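Chloroplastic group IIB intron splicing facilitator CRS2, chloroplastic (PDB 1RYB) is required for splicing of group IIB introns in chloroplasts, acting in complexes with CAF1 or CAF2, and lacks peptidyl-tRNA hydrolase activity despite its family fold. Local coordinates at residues A[58-62]-A[74-79]. Residues are numbered along the deposited sequence; the frame is centred on the assembly and turned at random.
Sequences SKSLL and VVKPQS
L62 lays its CB against V75 CG2 at 4.0 Å, on the sheet face that also carries S60 and P77. L61 and K76 point to the other face. Strand 60-62 runs antiparallel to strand 74-77, with axes 4.6 Å apart at 159°. L61 and K76 form the hydrogen-bonded pair: L61 N to K76 O and K76 N to L61 O are both 2.9 Å and nearly straight. S60-P77 and L62-V75 are non-hydrogen-bonded pairs, with CA atoms 4.0 and 4.3 Å apart. In the S60-P77 pair the nitrogen of P77 points away from strand 60-62, so proline costs no bond to that strand. L62 CA also makes a CA-H...O contact to V74 O, 3.2 Å. S58 and K59, with positive phi (46/52 and 60/28), turn the chain into the strand. K59 O accepts a hydrogen bond from Q78 N at 2.7 Å. S60, chi1 m, donates a hydrogen bond from OG to S58 O at 3.0 Å. This is the open end of a beta hairpin, strands 60-67 and 70-77, in the peptidyl-tRNA hydrolase fold. S60 and L62 pack on helix 84-94. On the other face K76 meets helix 37-48, with a salt bridge to D43. Strand 55-57 flanks L62, and strand 18-22 pairs with V75.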
loop_
_atom_site.group_PDB
_atom_site.type_symbol
_atom_site.label_atom_id
_atom_site.label_comp_id
_atom_site.label_asym_id
_atom_site.label_seq_id
_atom_site.Cartn_x
_atom_site.Cartn_y
_atom_site.Cartn_z
ATOM N N SER A 58 3.725 7.831 -15.172
ATOM C CA SER A 58 4.849 7.138 -14.486
ATOM C C SER A 58 4.568 5.654 -14.119
ATOM O O SER A 58 4.705 5.231 -12.954
ATOM C CB SER A 58 5.196 7.882 -13.177
ATOM O OG SER A 58 6.416 7.355 -12.642
ATOM N N LYS A 59 4.133 4.886 -15.116
ATOM C CA LYS A 59 3.843 3.437 -14.975
ATOM C C LYS A 59 2.798 3.162 -13.961
ATOM O O LYS A 59 2.774 2.055 -13.448
ATOM C CB LYS A 59 5.102 2.744 -14.455
ATOM C CG LYS A 59 6.346 2.916 -15.345
ATOM C CD LYS A 59 7.554 2.124 -14.817
ATOM C CE LYS A 59 8.545 1.763 -15.907
ATOM N NZ LYS A 59 9.067 2.989 -16.528
ATOM N N SER A 60 1.868 4.111 -13.718
ATOM C CA SER A 60 0.863 3.895 -12.693
ATOM C C SER A 60 -0.495 4.361 -13.130
ATOM O O SER A 60 -0.623 5.118 -14.073
ATOM C CB SER A 60 1.212 4.800 -11.483
ATOM O OG SER A 60 2.522 4.436 -10.986
ATOM N N LEU A 61 -1.446 3.980 -12.354
ATOM C CA LEU A 61 -2.787 4.545 -12.328
ATOM C C LEU A 61 -2.778 5.416 -11.078
ATOM O O LEU A 61 -2.287 4.989 -10.020
ATOM C CB LEU A 61 -3.896 3.481 -12.116
ATOM C CG LEU A 61 -4.394 2.918 -13.393
ATOM C CD1 LEU A 61 -5.379 1.785 -13.053
ATOM C CD2 LEU A 61 -5.060 4.069 -14.174
ATOM N N LEU A 62 -3.288 6.656 -11.169
ATOM C CA LEU A 62 -3.343 7.423 -9.957
ATOM C C LEU A 62 -4.526 8.327 -10.004
ATOM O O LEU A 62 -5.105 8.545 -11.085
ATOM C CB LEU A 62 -2.048 8.206 -9.656
ATOM C CG LEU A 62 -1.674 9.248 -10.700
ATOM C CD1 LEU A 62 -2.230 10.660 -10.340
ATOM C CD2 LEU A 62 -0.157 9.365 -10.861
ATOM N N VAL A 74 -3.265 9.244 -4.833
ATOM C CA VAL A 74 -3.447 7.829 -4.528
ATOM C C VAL A 74 -2.972 7.066 -5.712
ATOM O O VAL A 74 -3.361 7.378 -6.767
ATOM C CB VAL A 74 -4.881 7.433 -4.083
ATOM C CG1 VAL A 74 -5.231 8.068 -2.741
ATOM C CG2 VAL A 74 -5.880 7.800 -5.114
ATOM N N VAL A 75 -2.091 6.088 -5.534
ATOM C CA VAL A 75 -1.409 5.474 -6.667
ATOM C C VAL A 75 -1.376 3.938 -6.612
ATOM O O VAL A 75 -1.160 3.386 -5.553
ATOM C CB VAL A 75 0.067 5.913 -6.536
ATOM C CG1 VAL A 75 0.969 5.281 -7.593
ATOM C CG2 VAL A 75 0.241 7.403 -6.503
ATOM N N LYS A 76 -1.568 3.306 -7.768
ATOM C CA LYS A 76 -1.442 1.855 -7.984
ATOM C C LYS A 76 -0.467 1.706 -9.133
ATOM O O LYS A 76 -0.813 1.940 -10.322
ATOM C CB LYS A 76 -2.769 1.188 -8.377
ATOM C CG LYS A 76 -3.773 1.260 -7.183
ATOM C CD LYS A 76 -4.961 0.285 -7.337
ATOM C CE LYS A 76 -5.877 0.720 -8.457
ATOM N NZ LYS A 76 -7.095 -0.123 -8.636
ATOM N N PRO A 77 0.773 1.383 -8.833
ATOM C CA PRO A 77 1.729 1.176 -9.895
ATOM C C PRO A 77 1.283 -0.021 -10.733
ATOM O O PRO A 77 0.735 -1.027 -10.234
ATOM C CB PRO A 77 3.045 0.786 -9.190
ATOM C CG PRO A 77 2.881 1.301 -7.755
ATOM C CD PRO A 77 1.379 1.232 -7.521
ATOM N N GLN A 78 1.442 0.139 -12.025
ATOM C CA GLN A 78 1.114 -0.890 -12.976
ATOM C C GLN A 78 2.399 -1.405 -13.651
ATOM O O GLN A 78 2.426 -1.630 -14.850
ATOM C CB GLN A 78 0.152 -0.352 -14.063
ATOM C CG GLN A 78 -1.063 0.348 -13.412
ATOM C CD GLN A 78 -1.965 -0.605 -12.664
ATOM O OE1 GLN A 78 -2.399 -0.308 -11.508
ATOM N NE2 GLN A 78 -2.305 -1.710 -13.329
ATOM N N SER A 79 3.433 -1.564 -12.854
ATOM C CA SER A 79 4.751 -1.933 -13.350
ATOM C C SER A 79 5.130 -3.403 -13.100
ATOM O O SER A 79 6.176 -3.880 -13.500
ATOM C CB SER A 79 5.662 -1.089 -12.478
ATOM O OG SER A 79 5.325 -1.300 -11.090
#